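Local atomic coordinates of CG8862 (Drosophila melanogaster, PDB entry 3ISM), a protein that probably cleaves DNA and RNA without strict sequence specificity, as a magnesium-dependent mitochondrial endonuclease of the His-Me finger group (endonuclease G). Residues Gln130-Asp135 and Thr188-Val193; Asn138-His143 and Thr219-Phe224. All blocks are in the same frame, centred on the assembly; numbering follows the deposited sequence. Where two conformers were deposited one is given.

Interaction 1 (Gln130-Asp135 and Thr188-Val193); sequences QGFNRD and THFYKV. With MG (magnesium ion), chain F.
Phe132 and Phe190 make the whole of the direct contact between Gln130-Asp135 and Thr188-Val193, and both are buried. The rings of Phe132 and Phe190 meet rim to rim, neither lying over the other, with centroids 5.9 Å apart and planes at 26°. Phe132 brings CE2 and CZ to the meeting; CE2 lies 3.7 Å from CD2 of Phe190, which sits at the edge of the Phe132 ring near its plane. With CG anti to the backbone N (chi1 -173°), Phe132 turns its ring from the 130-133 turn toward Phe190, which points toward it from strand 189-197. Gln127, Met210 and Asn212 help to enclose the pair.

No hydrogen bond crosses between the segments; the polar bonds are internal. Gly131 N donates to Asp135 OD2 over 2.9 Å in a nearly straight bond (172°), reaching the anti side of the carboxylate from out of its plane. Asp135 N in turn bonds to Phe132 O within the same turn. At the strand's start, Thr188 OG1 and His189 ND1 are 2.6 Å apart, a hydrogen bond of undecided direction, where Thr188 and His189 form a classic beta bulge opposite Leu161.

The metal takes one protein atom here, Asn133 OD1, 2.2 Å from the magnesium ion; five waters complete the octahedron. Asp98 accepts a hydrogen bond from Asn133 ND2, so the side-chain amide is held at both its oxygen and its nitrogen. Separately, water 1 donates to the backbone Asn133 O at 2.6 Å.

With no polar bond crossing, the contact rests on the burial of two apolar ring rims, which leaves the polar atoms of the next residue, Asn133, to serve the metal and its water shell.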
loop_
_atom_site.group_PDB
_atom_site.type_symbol
_atom_site.label_atom_id
_atom_site.label_comp_id
_atom_site.label_asym_id
_atom_site.label_seq_id
_atom_site.Cartn_x
_atom_site.Cartn_y
_atom_site.Cartn_z
ATOM N N GLN B 130 3.135 -23.707 -9.634
ATOM C CA GLN B 130 2.301 -24.517 -10.509
ATOM C C GLN B 130 0.956 -23.835 -10.686
ATOM O O GLN B 130 0.297 -23.466 -9.699
ATOM C CB GLN B 130 2.084 -25.900 -9.896
ATOM C CG GLN B 130 3.268 -26.840 -10.017
ATOM C CD GLN B 130 3.044 -28.151 -9.281
ATOM O OE1 GLN B 130 2.500 -29.111 -9.837
ATOM N NE2 GLN B 130 3.480 -28.203 -8.023
ATOM N N GLY B 131 0.561 -23.663 -11.942
ATOM C CA GLY B 131 -0.697 -22.996 -12.263
ATOM C C GLY B 131 -0.633 -21.483 -12.351
ATOM O O GLY B 131 -1.668 -20.834 -12.514
ATOM N N PHE B 132 0.563 -20.901 -12.248
ATOM C CA PHE B 132 0.709 -19.449 -12.422
ATOM C C PHE B 132 2.118 -19.066 -12.909
ATOM O O PHE B 132 2.352 -19.052 -14.124
ATOM C CB PHE B 132 0.248 -18.651 -11.171
ATOM C CG PHE B 132 0.222 -17.161 -11.384
ATOM C CD1 PHE B 132 -0.705 -16.586 -12.245
ATOM C CD2 PHE B 132 1.144 -16.330 -10.743
ATOM C CE1 PHE B 132 -0.728 -15.191 -12.466
ATOM C CE2 PHE B 132 1.131 -14.947 -10.952
ATOM C CZ PHE B 132 0.185 -14.376 -11.820
ATOM N N ASN B 133 3.051 -18.789 -11.992
ATOM C CA ASN B 133 4.439 -18.463 -12.376
ATOM C C ASN B 133 4.964 -19.406 -13.458
ATOM O O ASN B 133 5.491 -18.957 -14.485
ATOM C CB ASN B 133 5.379 -18.491 -11.159
ATOM C CG ASN B 133 6.855 -18.245 -11.531
ATOM O OD1 ASN B 133 7.192 -17.302 -12.265
ATOM N ND2 ASN B 133 7.739 -19.097 -11.018
ATOM N N ARG B 134 4.776 -20.707 -13.240
ATOM C CA ARG B 134 5.357 -21.727 -14.116
ATOM C C ARG B 134 4.483 -22.047 -15.319
ATOM O O ARG B 134 4.926 -22.708 -16.249
ATOM C CB ARG B 134 5.666 -23.011 -13.336
ATOM C CG ARG B 134 6.507 -22.768 -12.086
ATOM C CD ARG B 134 6.904 -24.075 -11.380
ATOM N NE ARG B 134 7.237 -23.782 -9.986
ATOM C CZ ARG B 134 7.534 -24.692 -9.065
ATOM N NH1 ARG B 134 7.809 -24.310 -7.823
ATOM N NH2 ARG B 134 7.551 -25.972 -9.377
ATOM N N ASP B 135 3.254 -21.547 -15.315
ATOM C CA ASP B 135 2.296 -21.883 -16.363
ATOM C C ASP B 135 1.646 -20.622 -16.963
ATOM O O ASP B 135 2.283 -19.917 -17.758
ATOM C CB ASP B 135 1.266 -22.874 -15.812
ATOM C CG ASP B 135 1.888 -24.217 -15.450
ATOM O OD1 ASP B 135 2.121 -25.041 -16.362
ATOM O OD2 ASP B 135 2.143 -24.457 -14.251
ATOM N N THR B 188 -2.144 -9.727 -4.784
ATOM C CA THR B 188 -3.385 -10.434 -5.108
ATOM C C THR B 188 -3.419 -10.738 -6.620
ATOM O O THR B 188 -4.010 -11.714 -7.046
ATOM C CB THR B 188 -4.649 -9.602 -4.715
ATOM O OG1 THR B 188 -4.756 -8.435 -5.559
ATOM C CG2 THR B 188 -4.575 -9.178 -3.262
ATOM N N HIS B 189 -2.782 -9.869 -7.406
ATOM C CA HIS B 189 -2.851 -9.900 -8.881
ATOM C C HIS B 189 -1.566 -9.289 -9.438
ATOM O O HIS B 189 -0.839 -8.612 -8.721
ATOM C CB HIS B 189 -4.025 -9.053 -9.414
ATOM C CG HIS B 189 -5.393 -9.535 -9.019
ATOM N ND1 HIS B 189 -5.907 -9.364 -7.750
ATOM C CD2 HIS B 189 -6.384 -10.104 -9.749
ATOM C CE1 HIS B 189 -7.136 -9.852 -7.701
ATOM N NE2 HIS B 189 -7.448 -10.310 -8.902
ATOM N N PHE B 190 -1.309 -9.515 -10.726
ATOM C CA PHE B 190 -0.239 -8.835 -11.445
ATOM C C PHE B 190 -0.769 -8.312 -12.780
ATOM O O PHE B 190 -1.724 -8.836 -13.301
ATOM C CB PHE B 190 0.937 -9.789 -11.687
ATOM C CG PHE B 190 1.613 -10.258 -10.431
ATOM C CD1 PHE B 190 2.651 -9.522 -9.871
ATOM C CD2 PHE B 190 1.224 -11.450 -9.817
ATOM C CE1 PHE B 190 3.275 -9.950 -8.697
ATOM C CE2 PHE B 190 1.848 -11.895 -8.650
ATOM C CZ PHE B 190 2.874 -11.139 -8.084
ATOM N N TYR B 191 -0.149 -7.281 -13.336
ATOM C CA TYR B 191 -0.570 -6.758 -14.641
ATOM C C TYR B 191 0.611 -6.713 -15.593
ATOM O O TYR B 191 1.758 -6.694 -15.158
ATOM C CB TYR B 191 -1.143 -5.327 -14.533
ATOM C CG TYR B 191 -0.157 -4.335 -13.962
ATOM C CD1 TYR B 191 0.864 -3.784 -14.744
ATOM C CD2 TYR B 191 -0.236 -3.960 -12.630
ATOM C CE1 TYR B 191 1.788 -2.910 -14.202
ATOM C CE2 TYR B 191 0.663 -3.076 -12.078
ATOM C CZ TYR B 191 1.669 -2.564 -12.863
ATOM O OH TYR B 191 2.548 -1.700 -12.291
ATOM N N LYS B 192 0.304 -6.658 -16.885
ATOM C CA LYS B 192 1.248 -6.216 -17.905
ATOM C C LYS B 192 0.514 -5.227 -18.781
ATOM O O LYS B 192 -0.580 -5.510 -19.264
ATOM C CB LYS B 192 1.762 -7.378 -18.757
ATOM C CG LYS B 192 2.823 -8.232 -18.059
ATOM C CD LYS B 192 3.415 -9.240 -19.036
ATOM C CE LYS B 192 4.409 -10.199 -18.358
ATOM N NZ LYS B 192 5.656 -9.503 -17.941
ATOM N N VAL B 193 1.112 -4.062 -18.975
ATOM C CA VAL B 193 0.561 -3.066 -19.875
ATOM C C VAL B 193 1.603 -2.842 -20.961
ATOM O O VAL B 193 2.751 -2.542 -20.664
ATOM C CB VAL B 193 0.160 -1.746 -19.133
ATOM C CG1 VAL B 193 -0.398 -0.718 -20.134
ATOM C CG2 VAL B 193 -0.885 -2.034 -18.052
HETATM MG MG MG F . 8.489 -16.382 -13.739
HETATM O O HOH W 1 6.866 -16.813 -15.164
HETATM O O HOH W 2 9.383 -18.112 -14.548
HETATM O O HOH W 3 9.928 -16.460 -12.419
HETATM O O HOH W 4 7.351 -14.727 -13.020
HETATM O O HOH W 5 9.291 -15.243 -15.019
#

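Interaction 2 (Asn138-His143 and Thr219-Phe224); sequences NTLEAH and TPISVF
Ile221 points its CG1 branch between its own backbone N and carbonyl carbon (chi1 63°), and an extended chi2 carries CD1 out to helix 136-146. His143 has CG anti to the backbone N (chi1 162°), which lays its ring across the end of that branch.

Ile221 CD1 stands over one face of the His143 imidazole, displaced toward the rim on the CG side: it is 3.8 Å from the ring centroid and 25° off the normal, a CH-pi contact, with His143 CG nearest at 3.5 Å. Ile221 CD1 also meets Leu140 CD1 at 4.1 Å, while the other branch of Ile221 puts CG2 3.9 Å from Thr139 CG2. One isoleucine therefore touches three residues spanning a turn of helix. With alanine at Ile221 both branches go, which is likely to open a gap between the helix and the 3-10 segment and uncover the His143 face.

The polar ends of the helix residues are engaged elsewhere: Glu206 on strand 203-211 accepts a hydrogen bond from His143 NE2, and Thr139 OG1 bonds to the backbone oxygen of Asp135.

Leu140 also packs on Tyr208 and Met210, so the 3-10 segment 221-224 and the neighbouring strand meet the same helix. This helix, whose Glu141 belongs to the magnesium site and here lies close to the metal's waters, is part of the His-Me finger core of the non-specific endonucleases.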
loop_
_atom_site.group_PDB
_atom_site.type_symbol
_atom_site.label_atom_id
_atom_site.label_comp_id
_atom_site.label_asym_id
_atom_site.label_seq_id
_atom_site.Cartn_x
_atom_site.Cartn_y
_atom_site.Cartn_z
ATOM N N ASN B 138 3.743 -17.485 -17.276
ATOM C CA ASN B 138 4.740 -17.723 -18.327
ATOM C C ASN B 138 4.125 -17.601 -19.727
ATOM O O ASN B 138 4.753 -17.061 -20.640
ATOM C CB ASN B 138 5.429 -19.084 -18.157
ATOM C CG ASN B 138 6.354 -19.423 -19.323
ATOM O OD1 ASN B 138 6.219 -20.470 -19.947
ATOM N ND2 ASN B 138 7.298 -18.540 -19.615
ATOM N N THR B 139 2.895 -18.092 -19.885
ATOM C CA THR B 139 2.192 -18.013 -21.175
ATOM C C THR B 139 2.056 -16.552 -21.639
ATOM O O THR B 139 2.283 -16.244 -22.820
ATOM C CB THR B 139 0.807 -18.697 -21.096
ATOM O OG1 THR B 139 0.980 -20.039 -20.621
ATOM C CG2 THR B 139 0.114 -18.730 -22.476
ATOM N N LEU B 140 1.729 -15.663 -20.694
ATOM C CA LEU B 140 1.645 -14.236 -20.982
ATOM C C LEU B 140 3.019 -13.677 -21.350
ATOM O O LEU B 140 3.154 -12.963 -22.353
ATOM C CB LEU B 140 1.052 -13.465 -19.796
ATOM C CG LEU B 140 0.940 -11.936 -19.951
ATOM C CD1 LEU B 140 0.202 -11.542 -21.251
ATOM C CD2 LEU B 140 0.285 -11.286 -18.718
ATOM N N GLU B 141 4.031 -14.008 -20.547
ATOM C CA GLU B 141 5.413 -13.649 -20.862
ATOM C C GLU B 141 5.823 -14.102 -22.270
ATOM O O GLU B 141 6.346 -13.307 -23.059
ATOM C CB GLU B 141 6.367 -14.207 -19.799
ATOM C CG GLU B 141 6.236 -13.517 -18.451
ATOM C CD GLU B 141 6.970 -14.249 -17.339
ATOM O OE1 GLU B 141 7.038 -15.509 -17.378
ATOM O OE2 GLU B 141 7.455 -13.558 -16.416
ATOM N N ALA B 142 5.554 -15.361 -22.599
ATOM C CA ALA B 142 5.852 -15.893 -23.938
ATOM C C ALA B 142 5.113 -15.158 -25.068
ATOM O O ALA B 142 5.665 -14.969 -26.148
ATOM C CB ALA B 142 5.556 -17.391 -23.991
ATOM N N HIS B 143 3.875 -14.736 -24.800
ATOM C CA HIS B 143 3.066 -13.971 -25.761
ATOM C C HIS B 143 3.670 -12.595 -26.052
ATOM O O HIS B 143 3.717 -12.162 -27.196
ATOM C CB HIS B 143 1.639 -13.800 -25.211
ATOM C CG HIS B 143 0.857 -12.701 -25.867
ATOM N ND1 HIS B 143 0.184 -12.876 -27.058
ATOM C CD2 HIS B 143 0.618 -11.423 -25.484
ATOM C CE1 HIS B 143 -0.417 -11.749 -27.391
ATOM N NE2 HIS B 143 -0.168 -10.850 -26.454
ATOM N N THR B 219 -6.999 -22.055 -19.898
ATOM C CA THR B 219 -7.514 -20.692 -19.909
ATOM C C THR B 219 -6.677 -19.786 -20.822
ATOM O O THR B 219 -5.486 -19.578 -20.567
ATOM C CB THR B 219 -7.553 -20.087 -18.490
ATOM O OG1 THR B 219 -8.369 -20.893 -17.630
ATOM C CG2 THR B 219 -8.136 -18.700 -18.530
ATOM N N PRO B 220 -7.297 -19.239 -21.889
ATOM C CA PRO B 220 -6.528 -18.378 -22.774
ATOM C C PRO B 220 -6.253 -17.041 -22.086
ATOM O O PRO B 220 -7.080 -16.574 -21.294
ATOM C CB PRO B 220 -7.447 -18.181 -23.990
ATOM C CG PRO B 220 -8.655 -19.025 -23.748
ATOM C CD PRO B 220 -8.707 -19.340 -22.297
ATOM N N ILE B 221 -5.104 -16.438 -22.379
ATOM C CA ILE B 221 -4.716 -15.188 -21.719
ATOM C C ILE B 221 -5.639 -14.034 -22.100
ATOM O O ILE B 221 -5.740 -13.057 -21.367
ATOM C CB ILE B 221 -3.252 -14.797 -22.011
ATOM C CG1 ILE B 221 -3.072 -14.549 -23.512
ATOM C CG2 ILE B 221 -2.294 -15.863 -21.455
ATOM C CD1 ILE B 221 -1.731 -13.988 -23.886
ATOM N N SER B 222 -6.319 -14.167 -23.237
ATOM C CA SER B 222 -7.268 -13.168 -23.724
ATOM C C SER B 222 -8.369 -12.841 -22.718
ATOM O O SER B 222 -8.840 -11.712 -22.668
ATOM C CB SER B 222 -7.882 -13.625 -25.055
ATOM O OG SER B 222 -8.738 -14.740 -24.871
ATOM N N VAL B 223 -8.750 -13.831 -21.910
ATOM C CA VAL B 223 -9.790 -13.622 -20.897
ATOM C C VAL B 223 -9.342 -12.668 -19.785
ATOM O O VAL B 223 -10.181 -12.110 -19.059
ATOM C CB VAL B 223 -10.316 -14.954 -20.285
ATOM C CG1 VAL B 223 -10.508 -16.014 -21.365
ATOM C CG2 VAL B 223 -9.400 -15.457 -19.175
ATOM N N PHE B 224 -8.038 -12.436 -19.683
ATOM C CA PHE B 224 -7.492 -11.571 -18.646
ATOM C C PHE B 224 -7.265 -10.132 -19.098
ATOM O O PHE B 224 -6.707 -9.331 -18.360
ATOM C CB PHE B 224 -6.212 -12.175 -18.104
ATOM C CG PHE B 224 -6.421 -13.484 -17.424
ATOM C CD1 PHE B 224 -7.106 -13.548 -16.212
ATOM C CD2 PHE B 224 -5.942 -14.656 -17.992
ATOM C CE1 PHE B 224 -7.309 -14.768 -15.581
ATOM C CE2 PHE B 224 -6.129 -15.878 -17.374
ATOM C CZ PHE B 224 -6.818 -15.941 -16.165
#

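How the interactions relate
The segments alternate along the chain: 130-135, 138-143, 188-193, then 219-224. Helices 129-133 and 136-146 follow each other and supply one half of each contact; the other halves are strand 189-197 and the loop after its antiparallel neighbour, strand 203-211. The contact centres lie about 9 Å apart, and they touch directly, with Lys192 of interaction 1 packing against Leu140 and Glu141 of interaction 2. Interaction 1 thus joins the first helix to the mixed sheet, interaction 2 the second to the loop that follows strand 203-211. Both helices bear residues of the magnesium site: Asn133 binds the ion directly, and Glu141 lies next to the metal's waters.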